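Local coordinates for protein L-Ala-D/L-Glu epimerase, a muconate lactonizing enzyme (Klebsiella pneumoniae subsp. pneumoniae MGH 78578, PDB 3FCP) that is a member of the enolase superfamily, with a capping domain and a barrel domain that binds a magnesium ion, at residues 166-171 against 223-228; 231-236 against 250-255. One frame throughout, in Å; residues are numbered along the deposited sequence.

Contact 1: residues 166-171 against 223-228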
loop_
_atom_site.group_PDB
_atom_site.type_symbol
_atom_site.label_atom_id
_atom_site.label_comp_id
_atom_site.label_asym_id
_atom_site.label_seq_id
_atom_site.Cartn_x
_atom_site.Cartn_y
_atom_site.Cartn_z
ATOM N N ALA A 166 9.536 4.521 -39.094
ATOM C CA ALA A 166 9.778 4.167 -37.700
ATOM C C ALA A 166 11.070 3.366 -37.644
ATOM O O ALA A 166 11.312 2.505 -38.489
ATOM C CB ALA A 166 8.623 3.341 -37.147
ATOM N N PHE A 167 11.905 3.660 -36.656
ATOM C CA PHE A 167 13.169 2.961 -36.504
ATOM C C PHE A 167 13.375 2.507 -35.064
ATOM O O PHE A 167 13.010 3.209 -34.123
ATOM C CB PHE A 167 14.324 3.876 -36.919
ATOM C CG PHE A 167 14.228 4.363 -38.338
ATOM C CD1 PHE A 167 14.604 3.542 -39.397
ATOM C CD2 PHE A 167 13.733 5.630 -38.618
ATOM C CE1 PHE A 167 14.489 3.978 -40.722
ATOM C CE2 PHE A 167 13.613 6.075 -39.940
ATOM C CZ PHE A 167 13.992 5.245 -40.990
ATOM N N LYS A 168 13.955 1.323 -34.908
ATOM C CA LYS A 168 14.252 0.773 -33.592
ATOM C C LYS A 168 15.768 0.692 -33.477
ATOM O O LYS A 168 16.420 -0.008 -34.251
ATOM C CB LYS A 168 13.624 -0.618 -33.442
ATOM C CG LYS A 168 14.134 -1.419 -32.252
ATOM C CD LYS A 168 13.401 -2.751 -32.112
ATOM C CE LYS A 168 14.156 -3.704 -31.193
ATOM N NZ LYS A 168 13.363 -4.921 -30.833
ATOM N N LEU A 169 16.334 1.423 -32.524
ATOM C CA LEU A 169 17.781 1.423 -32.344
ATOM C C LEU A 169 18.178 0.510 -31.199
ATOM O O LEU A 169 17.594 0.566 -30.112
ATOM C CB LEU A 169 18.292 2.836 -32.050
ATOM C CG LEU A 169 17.579 4.028 -32.689
ATOM C CD1 LEU A 169 18.351 5.301 -32.347
ATOM C CD2 LEU A 169 17.465 3.844 -34.185
ATOM N N LYS A 170 19.165 -0.341 -31.438
ATOM C CA LYS A 170 19.615 -1.235 -30.387
ATOM C C LYS A 170 20.819 -0.615 -29.702
ATOM O O LYS A 170 21.758 -0.153 -30.356
ATOM C CB LYS A 170 19.952 -2.616 -30.955
ATOM C CG LYS A 170 18.735 -3.301 -31.577
ATOM C CD LYS A 170 18.725 -4.813 -31.361
ATOM C CE LYS A 170 18.547 -5.176 -29.889
ATOM N NZ LYS A 170 18.427 -6.660 -29.692
ATOM N N ILE A 171 20.767 -0.580 -28.377
ATOM C CA ILE A 171 21.844 -0.009 -27.585
ATOM C C ILE A 171 22.018 -0.860 -26.343
ATOM O O ILE A 171 21.332 -1.866 -26.180
ATOM C CB ILE A 171 21.517 1.435 -27.165
ATOM C CG1 ILE A 171 20.185 1.464 -26.407
ATOM C CG2 ILE A 171 21.438 2.330 -28.397
ATOM C CD1 ILE A 171 19.797 2.829 -25.877
ATOM N N LEU A 223 9.723 5.530 -27.599
ATOM C CA LEU A 223 9.545 4.287 -26.864
ATOM C C LEU A 223 10.886 3.694 -26.455
ATOM O O LEU A 223 11.827 3.663 -27.246
ATOM C CB LEU A 223 8.789 3.295 -27.754
ATOM C CG LEU A 223 8.290 1.964 -27.183
ATOM C CD1 LEU A 223 7.141 2.222 -26.206
ATOM C CD2 LEU A 223 7.820 1.075 -28.336
ATOM N N ILE A 224 10.966 3.220 -25.217
ATOM C CA ILE A 224 12.185 2.606 -24.694
ATOM C C ILE A 224 11.837 1.160 -24.353
ATOM O O ILE A 224 11.003 0.915 -23.479
ATOM C CB ILE A 224 12.663 3.308 -23.401
ATOM C CG1 ILE A 224 12.868 4.807 -23.658
ATOM C CG2 ILE A 224 13.963 2.664 -22.917
ATOM C CD1 ILE A 224 13.165 5.620 -22.382
ATOM N N GLU A 225 12.472 0.211 -25.038
ATOM C CA GLU A 225 12.202 -1.207 -24.820
ATOM C C GLU A 225 13.116 -1.887 -23.799
ATOM O O GLU A 225 14.342 -1.748 -23.852
ATOM C CB GLU A 225 12.290 -1.957 -26.154
ATOM C CG GLU A 225 11.786 -3.399 -26.110
ATOM C CD GLU A 225 11.921 -4.117 -27.447
ATOM O OE1 GLU A 225 12.084 -3.435 -28.488
ATOM O OE2 GLU A 225 11.849 -5.366 -27.459
ATOM N N GLN A 226 12.493 -2.620 -22.877
ATOM C CA GLN A 226 13.172 -3.388 -21.828
ATOM C C GLN A 226 14.510 -2.797 -21.392
ATOM O O GLN A 226 15.562 -3.423 -21.552
ATOM C CB GLN A 226 13.375 -4.827 -22.316
ATOM C CG GLN A 226 13.691 -5.844 -21.234
ATOM C CD GLN A 226 12.541 -6.038 -20.259
ATOM O OE1 GLN A 226 11.409 -6.323 -20.657
ATOM N NE2 GLN A 226 12.829 -5.889 -18.975
ATOM N N PRO A 227 14.484 -1.587 -20.812
ATOM C CA PRO A 227 15.714 -0.926 -20.360
ATOM C C PRO A 227 16.482 -1.690 -19.292
ATOM O O PRO A 227 17.713 -1.703 -19.300
ATOM C CB PRO A 227 15.211 0.435 -19.870
ATOM C CG PRO A 227 13.797 0.142 -19.432
ATOM C CD PRO A 227 13.303 -0.749 -20.540
ATOM N N VAL A 228 15.756 -2.333 -18.382
ATOM C CA VAL A 228 16.387 -3.089 -17.305
ATOM C C VAL A 228 16.169 -4.597 -17.430
ATOM O O VAL A 228 15.456 -5.066 -18.318
ATOM C CB VAL A 228 15.867 -2.617 -15.923
ATOM C CG1 VAL A 228 16.273 -1.175 -15.682
ATOM C CG2 VAL A 228 14.349 -2.759 -15.854
#

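Contact 2: residues 231-236 against 250-255. With MG (magnesium ion), chain I.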
loop_
_atom_site.group_PDB
_atom_site.type_symbol
_atom_site.label_atom_id
_atom_site.label_comp_id
_atom_site.label_asym_id
_atom_site.label_seq_id
_atom_site.Cartn_x
_atom_site.Cartn_y
_atom_site.Cartn_z
ATOM N N HIS A 231 14.939 -9.538 -14.363
ATOM C CA HIS A 231 15.159 -9.966 -12.980
ATOM C C HIS A 231 14.703 -8.825 -12.071
ATOM O O HIS A 231 14.571 -8.990 -10.859
ATOM C CB HIS A 231 16.651 -10.221 -12.720
ATOM C CG HIS A 231 17.168 -11.493 -13.313
ATOM N ND1 HIS A 231 18.503 -11.694 -13.590
ATOM C CD2 HIS A 231 16.535 -12.639 -13.661
ATOM C CE1 HIS A 231 18.671 -12.906 -14.087
ATOM N NE2 HIS A 231 17.491 -13.501 -14.139
ATOM N N ASP A 232 14.472 -7.659 -12.668
ATOM C CA ASP A 232 14.054 -6.496 -11.903
ATOM C C ASP A 232 12.799 -5.824 -12.467
ATOM O O ASP A 232 12.848 -4.679 -12.929
ATOM C CB ASP A 232 15.204 -5.481 -11.845
ATOM C CG ASP A 232 15.075 -4.507 -10.687
ATOM O OD1 ASP A 232 14.015 -4.500 -10.013
ATOM O OD2 ASP A 232 16.043 -3.743 -10.454
ATOM N N ASN A 233 11.677 -6.539 -12.441
ATOM C CA ASN A 233 10.416 -5.960 -12.912
ATOM C C ASN A 233 10.067 -4.775 -12.013
ATOM O O ASN A 233 9.367 -3.849 -12.428
ATOM C CB ASN A 233 9.282 -6.991 -12.851
ATOM C CG ASN A 233 9.337 -7.997 -13.982
ATOM O OD1 ASN A 233 8.583 -8.970 -13.990
ATOM N ND2 ASN A 233 10.220 -7.768 -14.950
ATOM N N ALA A 234 10.553 -4.795 -10.776
ATOM C CA ALA A 234 10.275 -3.695 -9.863
ATOM C C ALA A 234 10.820 -2.398 -10.463
ATOM O O ALA A 234 10.151 -1.364 -10.436
ATOM C CB ALA A 234 10.910 -3.958 -8.497
ATOM N N ALA A 235 12.030 -2.456 -11.017
ATOM C CA ALA A 235 12.636 -1.276 -11.638
ATOM C C ALA A 235 11.857 -0.873 -12.893
ATOM O O ALA A 235 11.646 0.319 -13.147
ATOM C CB ALA A 235 14.096 -1.556 -12.002
ATOM N N LEU A 236 11.436 -1.867 -13.676
ATOM C CA LEU A 236 10.686 -1.602 -14.901
ATOM C C LEU A 236 9.411 -0.822 -14.563
ATOM O O LEU A 236 9.079 0.158 -15.222
ATOM C CB LEU A 236 10.316 -2.910 -15.611
ATOM C CG LEU A 236 9.654 -2.722 -16.983
ATOM C CD1 LEU A 236 10.680 -2.134 -17.953
ATOM C CD2 LEU A 236 9.142 -4.052 -17.518
ATOM N N ASP A 250 9.511 -6.372 -22.839
ATOM C CA ASP A 250 9.784 -7.505 -23.726
ATOM C C ASP A 250 10.008 -8.748 -22.873
ATOM O O ASP A 250 9.051 -9.452 -22.551
ATOM C CB ASP A 250 11.005 -7.248 -24.636
ATOM C CG ASP A 250 11.247 -8.389 -25.638
ATOM O OD1 ASP A 250 10.407 -9.318 -25.713
ATOM O OD2 ASP A 250 12.273 -8.360 -26.358
ATOM N N GLU A 251 11.256 -9.004 -22.480
ATOM C CA GLU A 251 11.567 -10.178 -21.665
ATOM C C GLU A 251 10.761 -10.266 -20.369
ATOM O O GLU A 251 10.584 -11.358 -19.825
ATOM C CB GLU A 251 13.065 -10.232 -21.324
ATOM C CG GLU A 251 13.981 -10.734 -22.444
ATOM C CD GLU A 251 14.119 -9.750 -23.593
ATOM O OE1 GLU A 251 13.894 -8.537 -23.389
ATOM O OE2 GLU A 251 14.471 -10.193 -24.704
ATOM N N ALA A 252 10.277 -9.128 -19.872
ATOM C CA ALA A 252 9.491 -9.105 -18.636
ATOM C C ALA A 252 8.103 -9.723 -18.802
ATOM O O ALA A 252 7.429 -10.029 -17.820
ATOM C CB ALA A 252 9.351 -7.669 -18.129
ATOM N N VAL A 253 7.667 -9.905 -20.041
ATOM C CA VAL A 253 6.342 -10.466 -20.270
ATOM C C VAL A 253 6.337 -11.454 -21.426
ATOM O O VAL A 253 6.658 -11.102 -22.561
ATOM C CB VAL A 253 5.316 -9.335 -20.531
ATOM C CG1 VAL A 253 5.751 -8.509 -21.739
ATOM C CG2 VAL A 253 3.933 -9.915 -20.753
ATOM N N ALA A 254 5.976 -12.699 -21.130
ATOM C CA ALA A 254 5.926 -13.738 -22.154
ATOM C C ALA A 254 4.507 -14.270 -22.337
ATOM O O ALA A 254 3.981 -14.318 -23.459
ATOM C CB ALA A 254 6.867 -14.890 -21.779
ATOM N N THR A 255 3.894 -14.660 -21.221
ATOM C CA THR A 255 2.555 -15.237 -21.222
ATOM C C THR A 255 1.508 -14.303 -20.629
ATOM O O THR A 255 1.834 -13.276 -20.035
ATOM C CB THR A 255 2.533 -16.512 -20.381
ATOM O OG1 THR A 255 2.723 -16.151 -19.009
ATOM C CG2 THR A 255 3.664 -17.461 -20.800
HETATM MG MG MG I . 14.559 -8.363 -26.005
HETATM O O HOH W 1 7.608 -11.378 -15.535
HETATM O O HOH W 2 13.951 -5.949 -25.699
HETATM O O HOH W 3 15.540 -7.210 -27.909
HETATM O O HOH W 4 14.855 -10.192 -27.806
#

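Contact 1: residues 166-171 against 223-228
Both Lys168 and Glu225 hold CG opposite the backbone N (chi1 166° and -170°) and run extended beyond it, which carries their charged ends across the gap between two strands whose nearest CA atoms, those of Lys168 and Leu223, are still 8.9 Å apart. The evidence that this is a side-chain contact alone is direct: no backbone atoms pair, and strand 195-199 lies between the two strands in the sheet. Lys168 NZ donates to Glu225 OE1 at 3.1 Å, a hydrogen bond within a salt bridge. It arrives on the syn side of the carboxylate, 21° out of its plane, a modest tilt. The second oxygen is farther off, Lys168 NZ to Glu225 OE2 being 3.7 Å, so the grip is one-sided. Lys168 CE passes alongside in plain contact, 3.4 Å from Glu225 OE1, as the two chains cross at a slant. The amine is shared further: Glu327, its strongest partner, and Asp199 also form salt bridges with it. Beyond Glu225 the chain turns, and Gln226 NE2 donates to Val228 O at 2.8 Å, nearly straight and in its own amide plane, although the carbonyl is met from above its plane. The pair lies inside the TIM-barrel-like domain, toward the C-terminal ends of its parallel strands; the nearest atom of the Glu225 side chain, OE2, is about 4 Å from the magnesium ion, too far to be a ligand. One buried lysine amine is thus gripped by Glu225, Asp199 and Glu327 together, which should limit its swing and ties strand 166-170 to strand 223-225 across strand 195-199.

Contact 2: residues 231-236 against 250-255
Asn233 meets Ala252 across the contact, and their CA atoms are the closest between the two segments. From Asn233, CB sets out toward the loop 250-255; CG lies opposite the carbonyl carbon (chi1 -77°), a torsion that leaves the amide where its ND2 meets the Ala252 methyl. CG comes within 4.2 Å of Ala252 CB, the outer edge of van der Waals range. At the tip the two branches do different work. ND2 presses on the methyl, 3.3 Å from Ala252 CB, a close packing contact. OD1 instead accepts from water 1 at 3.0 Å, and that water also donates to Ala252 O at 2.7 Å, so one water links the amide to the loop backbone where no direct hydrogen bond crosses. One turn along, Leu236 CD2 lies 3.7 Å from Ala252 CB, so the Ala252 methyl is touched by both side chains. The helix start is fixed by Asp232, the N-cap, whose OD1 accepts from Ala235 N from well above the carboxylate plane. The type I turn that begins at Asp250 carries both magnesium ligands of this loop: Asp250 OD2 binds at 2.3 Å, and Glu251 through OE2 at 2.2 Å with OE1 farther off at 2.7 Å; Asn201 and three waters complete the site. The contact joins the first turn of helix 233-242 to the loop between strand 246-249 and helix 256-264, with Leu236 also packing on Ile247 and Ala249 of that strand and on Leu262 of that helix.

Contacts 1 and 2 come in series along the chain, their centres about 15 Å apart, and all four segments belong to the barrel domain. Strand 223-225 of contact 1 is followed by helix 233-242 of contact 2, then by strand 246-249, the parallel neighbour of strand 223-225 in the sheet: a right-handed beta-alpha-beta unit, as in TIM barrels. The two contacts touch through Gln226 OE1, which probably accepts from Asp250 N and Ala252 N at 2.9 and 3.1 Å, and through Val228 CG2 against Leu236 N. Both border the magnesium site at the C-terminal ends of the strands, contact 2 supplying two of its ligands and contact 1 the neighbouring charged pair.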